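Long-range contacts in putative methyltransferase from antibiotic biosynthesis pathway (Anabaena variabilis ATCC 29413, PDB 3EGE), which probably transfers methyl groups from S-adenosylmethionine to an as yet unidentified acceptor, as a putative class I methyltransferase of an antibiotic biosynthesis pathway: residues Asp19-Asn24 and His182-Leu187; Gln137-Tyr142 and Ile248-Arg253; Phe178-Asp183 and Ala191-Pro196. One frame throughout, in Å; residues are numbered along the deposited sequence.

Interaction 1 (Asp19-Asn24 and His182-Leu187); sequences DIRIVN and HDLSDL
Asp183 opens the contact by receiving the guanidinium of Arg21. The arginine approaches end-on: NH1 and NH2 both turn to the single oxygen OD1, which lies in the guanidinium plane, and the shorter bond, Arg21 NH1 to Asp183 OD1, is 3.0 Å. The carboxylate is turned well away from that plane, by 62°, and both nitrogens come to OD1 from the same face of it. A weak bond from Arg21 NH2 to the carbonyl oxygen of Asp183 adds a backbone hold.

Leu184 follows, its CD2 resting 3.5 Å from Asp19 CG and crossing that side chain at about a right angle. The same methyl faces Ile22 CD1, so an apolar patch lies beside the charged groups.

At Ser185 the backbone N gives a nearly straight bond of 2.9 Å to Asp19 OD2, on the anti lone pair. Asp19 reaches it with CG anti to its own backbone N (chi1 -167°). Its syn sides are taken by Arg21, side-on: NE meets Asp19 OD1 at 3.0 Å and NH2 meets Asp19 OD2 at 3.2 Å. OD1 also accepts from Arg21 N, so each oxygen of this buried carboxylate has two donors, which would be expected to favour its charged form. Ser185 OG bonds to Val17 O.

Asp186 lies with CB near the backbone N of Asp19, and its carboxylate turns to Arg16 and Tyr48; Tyr48 OH also bonds Asp19 N.

Asp19 is thus the N-cap of helix 20-30, its OD1 taking the capping bond from Arg21 N at 3.0 Å. Shared between Asp19 and Asp183, Arg21 completes a salt-bridge network that ties this capped helix start to the loop leaving strand 172-181.

Interaction 2 (Gln137-Tyr142 and Ile248-Arg253); sequences QRIWLY and IDIGYR
An Asx turn leads into strand 252-258 of the central sheet, and the loop that follows strand 126-131 packs against it through Gln137, Ile139 and Tyr142. Asp249 forms the turn: Asp249 OD1 accepts from Gly251 N at 2.8 Å, the donor lying above the carboxylate plane. Arg253 grips the same carboxylate end-on, NH1 to OD1 and NH2 to OD2.

Gln137 pairs with the backbone of Asp249 twice. Its N gives an almost straight bond of 3.2 Å to Asp249 O, and its OE1 accepts from Asp249 N, the donor lying above the amide plane. CG sits between the backbone N and the carbonyl carbon (chi1 71°), near Asp249 O; beyond it the chain runs extended and the side chain crosses Ile248 obliquely, Gln137 CD coming within 3.4 Å of Ile248 CG1.

Deeper in, Ile139 CD1 touches two isoleucines, 3.6 Å from Ile248 CD1 and 3.8 Å from Ile250 CG1; the Ile139 side chain crosses Ile250 at about a right angle. Alongside, the Tyr142 ring meets Trp149, and its hydroxyl oxygen OH touches the methyl Ile250 CG2 at 3.5 Å.

Interaction 3 (Phe178-Asp183 and Ala191-Pro196); sequences FLLPHD and AAWRRP
Arg194 lays its guanidinium flat over one face of the His182 imidazole, the centres 3.7 Å apart and the planes only 10° from parallel. His182 ND1 sits over the middle of the guanidinium, while Arg194 NH1 lies toward the rim of the ring; Leu245 O accepts from that NH1. On the opposite face of the imidazole stands Asp183 CG, its carboxylate bound to Arg21.

Trp193, within the type I turn 192-195, slides past Leu180 in the opposite direction. Its NE1 bonds to Pro181 O at 3.2 Å from above the carbonyl plane, and Trp193 CZ2 packs 3.6 Å from His182 CA.

One water fastens the two backbones. It donates to His182 O at 2.6 Å and to Ala191 O at 2.9 Å, and accepts from Arg194 N and Arg195 NE. Arg195 spreads its guanidinium face over His182 O, while its NH2 bonds to Ala191 O and to Leu184 O. The stacked Arg194 would be expected to disfavour a second proton on the imidazole, an effect that the Asp183 carboxylate on the other face would counter.

Overall arrangement
All three interactions are partly buried. In interaction 1, nearest the chain's centre, Asp19, Ile22 and Leu184 are buried and Asp183 exposed; charge governs it, and it joins the N-terminal helix to the loop after strand 172-181. Interaction 2 is largely apolar, with Ile139, Ile248 and Ile250 buried and the amide pairing at exposed Gln137. Interaction 3 combines a cation-imidazole stack on partly exposed His182 with water bridging. His182 and Asp183 belong to both 1 and 3, and Ile22 CG1 packs on Phe178 CZ. Strands 172-181 and 252-258, neighbours in the sheet, connect 3 with 2, and Trp140 NE1 bonds Trp193 O. Interactions 1 and 2 do not touch; interaction 3 touches both.

Interaction 1 (Asp19-Asn24 and His182-Leu187)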
loop_
_atom_site.group_PDB
_atom_site.type_symbol
_atom_site.label_atom_id
_atom_site.label_comp_id
_atom_site.label_asym_id
_atom_site.label_seq_id
_atom_site.Cartn_x
_atom_site.Cartn_y
_atom_site.Cartn_z
ATOM N N ASP A 19 -1.880 -9.914 2.856
ATOM C CA ASP A 19 -1.452 -11.069 2.083
ATOM C C ASP A 19 -0.061 -11.468 2.528
ATOM O O ASP A 19 0.811 -10.600 2.656
ATOM C CB ASP A 19 -1.495 -10.750 0.594
ATOM C CG ASP A 19 -1.372 -11.989 -0.253
ATOM O OD1 ASP A 19 -0.249 -12.509 -0.377
ATOM O OD2 ASP A 19 -2.415 -12.427 -0.782
ATOM N N ILE A 20 0.136 -12.780 2.735
ATOM C CA ILE A 20 1.395 -13.349 3.254
ATOM C C ILE A 20 2.609 -13.089 2.344
ATOM O O ILE A 20 3.745 -13.057 2.820
ATOM C CB ILE A 20 1.260 -14.882 3.553
ATOM C CG1 ILE A 20 2.360 -15.361 4.530
ATOM C CG2 ILE A 20 1.229 -15.715 2.247
ATOM C CD1 ILE A 20 2.304 -16.902 4.865
ATOM N N ARG A 21 2.365 -12.927 1.042
ATOM C CA ARG A 21 3.431 -12.604 0.081
ATOM C C ARG A 21 3.947 -11.183 0.251
ATOM O O ARG A 21 5.141 -10.935 0.081
ATOM C CB ARG A 21 2.974 -12.871 -1.341
ATOM C CG ARG A 21 2.844 -14.349 -1.579
ATOM C CD ARG A 21 2.045 -14.657 -2.767
ATOM N NE ARG A 21 0.640 -14.261 -2.616
ATOM C CZ ARG A 21 -0.317 -14.570 -3.487
ATOM N NH1 ARG A 21 -0.062 -15.356 -4.526
ATOM N NH2 ARG A 21 -1.551 -14.148 -3.282
ATOM N N ILE A 22 3.046 -10.265 0.599
ATOM C CA ILE A 22 3.437 -8.896 0.909
ATOM C C ILE A 22 4.212 -8.905 2.246
ATOM O O ILE A 22 5.290 -8.314 2.322
ATOM C CB ILE A 22 2.247 -7.935 0.919
ATOM C CG1 ILE A 22 1.608 -7.905 -0.484
ATOM C CG2 ILE A 22 2.713 -6.535 1.329
ATOM C CD1 ILE A 22 0.448 -6.943 -0.637
ATOM N N VAL A 23 3.703 -9.627 3.254
ATOM C CA VAL A 23 4.374 -9.726 4.571
ATOM C C VAL A 23 5.777 -10.325 4.432
ATOM O O VAL A 23 6.717 -9.779 4.996
ATOM C CB VAL A 23 3.554 -10.570 5.605
ATOM C CG1 VAL A 23 4.321 -10.723 6.913
ATOM C CG2 VAL A 23 2.166 -9.959 5.826
ATOM N N ASN A 24 5.900 -11.437 3.698
ATOM C CA ASN A 24 7.207 -12.078 3.430
ATOM C C ASN A 24 8.189 -11.120 2.716
ATOM O O ASN A 24 9.375 -11.092 3.049
ATOM C CB ASN A 24 7.056 -13.378 2.603
ATOM C CG ASN A 24 6.333 -14.514 3.359
ATOM O OD1 ASN A 24 6.209 -14.505 4.572
ATOM N ND2 ASN A 24 5.842 -15.488 2.610
ATOM N N HIS A 182 -2.325 -12.937 -9.100
ATOM C CA HIS A 182 -3.737 -12.882 -9.482
ATOM C C HIS A 182 -4.709 -13.152 -8.332
ATOM O O HIS A 182 -5.877 -12.818 -8.471
ATOM C CB HIS A 182 -4.024 -13.877 -10.611
ATOM C CG HIS A 182 -3.988 -15.311 -10.174
ATOM N ND1 HIS A 182 -5.126 -16.008 -9.827
ATOM C CD2 HIS A 182 -2.950 -16.158 -9.979
ATOM C CE1 HIS A 182 -4.789 -17.232 -9.463
ATOM N NE2 HIS A 182 -3.475 -17.344 -9.538
ATOM N N ASP A 183 -4.229 -13.728 -7.213
ATOM C CA ASP A 183 -5.070 -14.146 -6.066
ATOM C C ASP A 183 -4.723 -13.489 -4.720
ATOM O O ASP A 183 -4.800 -14.129 -3.657
ATOM C CB ASP A 183 -5.100 -15.686 -5.966
ATOM C CG ASP A 183 -3.721 -16.313 -5.896
ATOM O OD1 ASP A 183 -2.735 -15.556 -5.980
ATOM O OD2 ASP A 183 -3.619 -17.567 -5.796
ATOM N N LEU A 184 -4.380 -12.197 -4.763
ATOM C CA LEU A 184 -4.099 -11.427 -3.538
ATOM C C LEU A 184 -5.345 -11.329 -2.640
ATOM O O LEU A 184 -6.454 -11.063 -3.117
ATOM C CB LEU A 184 -3.620 -9.998 -3.833
ATOM C CG LEU A 184 -2.207 -9.765 -4.328
ATOM C CD1 LEU A 184 -2.073 -8.323 -4.814
ATOM C CD2 LEU A 184 -1.172 -10.068 -3.221
ATOM N N SER A 185 -5.130 -11.562 -1.349
ATOM C CA SER A 185 -6.178 -11.456 -0.321
ATOM C C SER A 185 -6.501 -9.985 0.002
ATOM O O SER A 185 -7.598 -9.663 0.437
ATOM C CB SER A 185 -5.726 -12.180 0.957
ATOM O OG SER A 185 -4.569 -11.567 1.504
ATOM N N ASP A 186 -5.514 -9.121 -0.218
ATOM C CA ASP A 186 -5.571 -7.700 0.079
ATOM C C ASP A 186 -6.133 -6.991 -1.151
ATOM O O ASP A 186 -5.413 -6.739 -2.127
ATOM C CB ASP A 186 -4.146 -7.235 0.437
ATOM C CG ASP A 186 -4.095 -5.863 1.075
ATOM O OD1 ASP A 186 -5.111 -5.171 1.246
ATOM O OD2 ASP A 186 -2.974 -5.474 1.412
ATOM N N LEU A 187 -7.422 -6.643 -1.086
ATOM C CA LEU A 187 -8.136 -6.073 -2.218
ATOM C C LEU A 187 -8.030 -4.566 -2.288
ATOM O O LEU A 187 -9.017 -3.844 -2.161
ATOM C CB LEU A 187 -9.603 -6.558 -2.262
ATOM C CG LEU A 187 -9.831 -8.091 -2.314
ATOM C CD1 LEU A 187 -11.358 -8.429 -2.434
ATOM C CD2 LEU A 187 -9.025 -8.752 -3.443
#

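Interaction 2 (Gln137-Tyr142 and Ile248-Arg253)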
loop_
_atom_site.group_PDB
_atom_site.type_symbol
_atom_site.label_atom_id
_atom_site.label_comp_id
_atom_site.label_asym_id
_atom_site.label_seq_id
_atom_site.Cartn_x
_atom_site.Cartn_y
_atom_site.Cartn_z
ATOM N N GLN A 137 1.715 -1.144 -16.731
ATOM C CA GLN A 137 1.322 -1.587 -18.037
ATOM C C GLN A 137 -0.194 -1.315 -18.164
ATOM O O GLN A 137 -0.874 -1.055 -17.162
ATOM C CB GLN A 137 1.725 -3.046 -18.264
ATOM C CG GLN A 137 0.982 -4.126 -17.512
ATOM C CD GLN A 137 1.702 -5.475 -17.666
ATOM O OE1 GLN A 137 2.602 -5.808 -16.886
ATOM N NE2 GLN A 137 1.351 -6.222 -18.715
ATOM N N ARG A 138 -0.676 -1.283 -19.404
ATOM C CA ARG A 138 -2.096 -1.056 -19.735
ATOM C C ARG A 138 -3.007 -2.022 -18.936
ATOM O O ARG A 138 -2.816 -3.218 -19.014
ATOM C CB ARG A 138 -2.277 -1.264 -21.241
ATOM C CG ARG A 138 -3.696 -1.179 -21.779
ATOM C CD ARG A 138 -4.159 0.221 -22.079
ATOM N NE ARG A 138 -5.613 0.254 -22.218
ATOM C CZ ARG A 138 -6.305 -0.247 -23.243
ATOM N NH1 ARG A 138 -5.732 -0.804 -24.304
ATOM N NH2 ARG A 138 -7.618 -0.163 -23.212
ATOM N N ILE A 139 -3.946 -1.494 -18.163
ATOM C CA ILE A 139 -4.898 -2.303 -17.367
ATOM C C ILE A 139 -6.308 -1.919 -17.800
ATOM O O ILE A 139 -6.630 -0.734 -17.879
ATOM C CB ILE A 139 -4.817 -2.027 -15.794
ATOM C CG1 ILE A 139 -3.375 -1.963 -15.291
ATOM C CG2 ILE A 139 -5.562 -3.097 -14.990
ATOM C CD1 ILE A 139 -2.549 -3.223 -15.648
ATOM N N TRP A 140 -7.133 -2.927 -18.057
ATOM C CA TRP A 140 -8.560 -2.770 -18.366
ATOM C C TRP A 140 -9.351 -1.931 -17.341
ATOM O O TRP A 140 -10.284 -1.229 -17.721
ATOM C CB TRP A 140 -9.242 -4.165 -18.474
ATOM C CG TRP A 140 -9.271 -4.898 -17.193
ATOM C CD1 TRP A 140 -8.317 -5.727 -16.724
ATOM C CD2 TRP A 140 -10.276 -4.811 -16.178
ATOM N NE1 TRP A 140 -8.657 -6.171 -15.482
ATOM C CE2 TRP A 140 -9.854 -5.620 -15.111
ATOM C CE3 TRP A 140 -11.494 -4.116 -16.070
ATOM C CZ2 TRP A 140 -10.614 -5.788 -13.948
ATOM C CZ3 TRP A 140 -12.255 -4.267 -14.914
ATOM C CH2 TRP A 140 -11.800 -5.090 -13.861
ATOM N N LEU A 141 -8.984 -2.058 -16.055
ATOM C CA LEU A 141 -9.682 -1.445 -14.914
ATOM C C LEU A 141 -10.009 0.034 -15.082
ATOM O O LEU A 141 -11.139 0.474 -14.799
ATOM C CB LEU A 141 -8.856 -1.651 -13.616
ATOM C CG LEU A 141 -9.442 -1.220 -12.260
ATOM C CD1 LEU A 141 -10.830 -1.840 -12.045
ATOM C CD2 LEU A 141 -8.463 -1.535 -11.077
ATOM N N TYR A 142 -9.037 0.772 -15.609
ATOM C CA TYR A 142 -9.163 2.227 -15.750
ATOM C C TYR A 142 -10.044 2.686 -16.895
ATOM O O TYR A 142 -10.402 3.855 -16.939
ATOM C CB TYR A 142 -7.806 2.901 -15.780
ATOM C CG TYR A 142 -6.907 2.376 -14.688
ATOM C CD1 TYR A 142 -7.286 2.432 -13.344
ATOM C CD2 TYR A 142 -5.665 1.810 -15.008
ATOM C CE1 TYR A 142 -6.455 1.917 -12.341
ATOM C CE2 TYR A 142 -4.853 1.316 -14.044
ATOM C CZ TYR A 142 -5.234 1.369 -12.713
ATOM O OH TYR A 142 -4.366 0.839 -11.807
ATOM N N ILE A 248 1.096 -9.486 -12.880
ATOM C CA ILE A 248 1.128 -8.270 -13.702
ATOM C C ILE A 248 1.779 -7.089 -12.962
ATOM O O ILE A 248 1.706 -7.010 -11.738
ATOM C CB ILE A 248 -0.327 -7.882 -14.140
ATOM C CG1 ILE A 248 -0.306 -6.986 -15.379
ATOM C CG2 ILE A 248 -1.117 -7.248 -12.989
ATOM C CD1 ILE A 248 -1.691 -6.718 -15.975
ATOM N N ASP A 249 2.402 -6.187 -13.722
ATOM C CA ASP A 249 3.015 -4.998 -13.165
ATOM C C ASP A 249 2.061 -3.823 -13.296
ATOM O O ASP A 249 1.846 -3.334 -14.389
ATOM C CB ASP A 249 4.353 -4.647 -13.840
ATOM C CG ASP A 249 5.103 -3.509 -13.109
ATOM O OD1 ASP A 249 4.640 -2.992 -12.075
ATOM O OD2 ASP A 249 6.171 -3.128 -13.564
ATOM N N ILE A 250 1.551 -3.351 -12.164
ATOM C CA ILE A 250 0.660 -2.185 -12.111
ATOM C C ILE A 250 1.372 -1.013 -11.401
ATOM O O ILE A 250 0.727 -0.114 -10.853
ATOM C CB ILE A 250 -0.711 -2.552 -11.495
ATOM C CG1 ILE A 250 -1.229 -3.875 -12.106
ATOM C CG2 ILE A 250 -1.776 -1.441 -11.771
ATOM C CD1 ILE A 250 -2.530 -4.369 -11.488
ATOM N N GLY A 251 2.707 -0.995 -11.500
ATOM C CA GLY A 251 3.525 0.063 -10.949
ATOM C C GLY A 251 3.792 0.041 -9.453
ATOM O O GLY A 251 4.294 1.028 -8.936
ATOM N N TYR A 252 3.482 -1.065 -8.765
ATOM C CA TYR A 252 3.782 -1.175 -7.333
ATOM C C TYR A 252 5.270 -1.468 -7.179
ATOM O O TYR A 252 5.833 -2.328 -7.892
ATOM C CB TYR A 252 2.925 -2.219 -6.630
ATOM C CG TYR A 252 1.466 -1.837 -6.581
ATOM C CD1 TYR A 252 0.598 -2.166 -7.656
ATOM C CD2 TYR A 252 0.951 -1.134 -5.498
ATOM C CE1 TYR A 252 -0.777 -1.821 -7.639
ATOM C CE2 TYR A 252 -0.438 -0.773 -5.437
ATOM C CZ TYR A 252 -1.303 -1.122 -6.525
ATOM O OH TYR A 252 -2.655 -0.785 -6.538
ATOM N N ARG A 253 5.884 -0.738 -6.241
ATOM C CA ARG A 253 7.324 -0.766 -6.017
ATOM C C ARG A 253 7.702 -0.688 -4.533
ATOM O O ARG A 253 7.116 0.092 -3.772
ATOM C CB ARG A 253 7.949 0.476 -6.676
ATOM C CG ARG A 253 7.843 0.583 -8.182
ATOM C CD ARG A 253 8.839 -0.360 -8.875
ATOM N NE ARG A 253 8.729 -0.287 -10.320
ATOM C CZ ARG A 253 7.766 -0.830 -11.074
ATOM N NH1 ARG A 253 6.781 -1.515 -10.550
ATOM N NH2 ARG A 253 7.787 -0.672 -12.385
#

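Interaction 3 (Phe178-Asp183 and Ala191-Pro196)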
loop_
_atom_site.group_PDB
_atom_site.type_symbol
_atom_site.label_atom_id
_atom_site.label_comp_id
_atom_site.label_asym_id
_atom_site.label_seq_id
_atom_site.Cartn_x
_atom_site.Cartn_y
_atom_site.Cartn_z
ATOM N N PHE A 178 7.035 -4.913 -7.146
ATOM C CA PHE A 178 6.216 -5.941 -6.528
ATOM C C PHE A 178 5.135 -6.193 -7.600
ATOM O O PHE A 178 4.166 -5.413 -7.735
ATOM C CB PHE A 178 5.612 -5.558 -5.175
ATOM C CG PHE A 178 4.654 -6.603 -4.659
ATOM C CD1 PHE A 178 5.139 -7.833 -4.192
ATOM C CD2 PHE A 178 3.263 -6.392 -4.706
ATOM C CE1 PHE A 178 4.257 -8.847 -3.744
ATOM C CE2 PHE A 178 2.363 -7.399 -4.263
ATOM C CZ PHE A 178 2.862 -8.634 -3.797
ATOM N N LEU A 179 5.333 -7.258 -8.371
ATOM C CA LEU A 179 4.375 -7.685 -9.403
ATOM C C LEU A 179 3.232 -8.293 -8.615
ATOM O O LEU A 179 3.470 -8.994 -7.621
ATOM C CB LEU A 179 4.992 -8.713 -10.352
ATOM C CG LEU A 179 6.273 -8.255 -11.085
ATOM C CD1 LEU A 179 6.930 -9.402 -11.888
ATOM C CD2 LEU A 179 5.986 -7.053 -11.967
ATOM N N LEU A 180 2.006 -7.996 -9.021
ATOM C CA LEU A 180 0.827 -8.462 -8.298
ATOM C C LEU A 180 0.399 -9.869 -8.715
ATOM O O LEU A 180 0.129 -10.083 -9.899
ATOM C CB LEU A 180 -0.355 -7.528 -8.535
ATOM C CG LEU A 180 -0.248 -6.050 -8.148
ATOM C CD1 LEU A 180 -1.646 -5.375 -8.373
ATOM C CD2 LEU A 180 0.256 -5.868 -6.717
ATOM N N PRO A 181 0.327 -10.830 -7.758
ATOM C CA PRO A 181 -0.263 -12.132 -8.103
ATOM C C PRO A 181 -1.744 -11.961 -8.420
ATOM O O PRO A 181 -2.339 -10.960 -8.050
ATOM C CB PRO A 181 -0.100 -12.957 -6.830
ATOM C CG PRO A 181 0.883 -12.198 -5.964
ATOM C CD PRO A 181 0.811 -10.791 -6.362
ATOM N N HIS A 182 -2.325 -12.937 -9.100
ATOM C CA HIS A 182 -3.737 -12.882 -9.482
ATOM C C HIS A 182 -4.709 -13.152 -8.332
ATOM O O HIS A 182 -5.877 -12.818 -8.471
ATOM C CB HIS A 182 -4.024 -13.877 -10.611
ATOM C CG HIS A 182 -3.988 -15.311 -10.174
ATOM N ND1 HIS A 182 -5.126 -16.008 -9.827
ATOM C CD2 HIS A 182 -2.950 -16.158 -9.979
ATOM C CE1 HIS A 182 -4.789 -17.232 -9.463
ATOM N NE2 HIS A 182 -3.475 -17.344 -9.538
ATOM N N ASP A 183 -4.229 -13.728 -7.213
ATOM C CA ASP A 183 -5.070 -14.146 -6.066
ATOM C C ASP A 183 -4.723 -13.489 -4.720
ATOM O O ASP A 183 -4.800 -14.129 -3.657
ATOM C CB ASP A 183 -5.100 -15.686 -5.966
ATOM C CG ASP A 183 -3.721 -16.313 -5.896
ATOM O OD1 ASP A 183 -2.735 -15.556 -5.980
ATOM O OD2 ASP A 183 -3.619 -17.567 -5.796
ATOM N N ALA A 191 -5.839 -4.845 -7.251
ATOM C CA ALA A 191 -5.612 -6.221 -6.828
ATOM C C ALA A 191 -6.553 -7.238 -7.502
ATOM O O ALA A 191 -6.120 -8.371 -7.753
ATOM C CB ALA A 191 -5.649 -6.335 -5.292
ATOM N N ALA A 192 -7.792 -6.842 -7.843
ATOM C CA ALA A 192 -8.728 -7.740 -8.548
ATOM C C ALA A 192 -8.590 -7.628 -10.108
ATOM O O ALA A 192 -9.563 -7.850 -10.864
ATOM C CB ALA A 192 -10.152 -7.496 -8.092
ATOM N N TRP A 193 -7.364 -7.342 -10.580
ATOM C CA TRP A 193 -7.050 -7.248 -12.021
ATOM C C TRP A 193 -7.392 -8.481 -12.874
ATOM O O TRP A 193 -7.528 -8.352 -14.064
ATOM C CB TRP A 193 -5.564 -6.923 -12.252
ATOM C CG TRP A 193 -4.590 -7.946 -11.777
ATOM C CD1 TRP A 193 -3.992 -7.995 -10.556
ATOM C CD2 TRP A 193 -4.066 -9.048 -12.523
ATOM N NE1 TRP A 193 -3.115 -9.040 -10.493
ATOM C CE2 TRP A 193 -3.127 -9.706 -11.686
ATOM C CE3 TRP A 193 -4.265 -9.529 -13.824
ATOM C CZ2 TRP A 193 -2.432 -10.852 -12.090
ATOM C CZ3 TRP A 193 -3.547 -10.668 -14.236
ATOM C CH2 TRP A 193 -2.656 -11.315 -13.370
ATOM N N ARG A 194 -7.453 -9.668 -12.279
ATOM C CA ARG A 194 -7.822 -10.873 -13.026
ATOM C C ARG A 194 -9.192 -11.398 -12.587
ATOM O O ARG A 194 -9.609 -12.450 -13.062
ATOM C CB ARG A 194 -6.734 -11.948 -12.873
ATOM C CG ARG A 194 -6.423 -12.673 -14.194
ATOM C CD ARG A 194 -5.435 -13.808 -13.959
ATOM N NE ARG A 194 -6.126 -14.963 -13.389
ATOM C CZ ARG A 194 -5.602 -16.167 -13.187
ATOM N NH1 ARG A 194 -4.327 -16.426 -13.459
ATOM N NH2 ARG A 194 -6.374 -17.134 -12.680
ATOM N N ARG A 195 -9.892 -10.634 -11.744
ATOM C CA ARG A 195 -11.191 -11.001 -11.174
ATOM C C ARG A 195 -12.146 -9.801 -11.308
ATOM O O ARG A 195 -12.595 -9.247 -10.297
ATOM C CB ARG A 195 -10.990 -11.382 -9.707
ATOM C CG ARG A 195 -10.162 -12.650 -9.496
ATOM C CD ARG A 195 -9.779 -12.852 -8.034
ATOM N NE ARG A 195 -8.727 -11.925 -7.601
ATOM C CZ ARG A 195 -8.273 -11.789 -6.351
ATOM N NH1 ARG A 195 -8.781 -12.474 -5.338
ATOM N NH2 ARG A 195 -7.295 -10.921 -6.111
ATOM N N PRO A 196 -12.483 -9.414 -12.559
ATOM C CA PRO A 196 -13.260 -8.190 -12.805
ATOM C C PRO A 196 -14.588 -8.062 -12.062
ATOM O O PRO A 196 -14.992 -6.935 -11.697
ATOM C CB PRO A 196 -13.492 -8.218 -14.324
ATOM C CG PRO A 196 -13.329 -9.626 -14.702
ATOM C CD PRO A 196 -12.222 -10.121 -13.823
HETATM O O HOH W 1 -6.691 -10.576 -9.532
#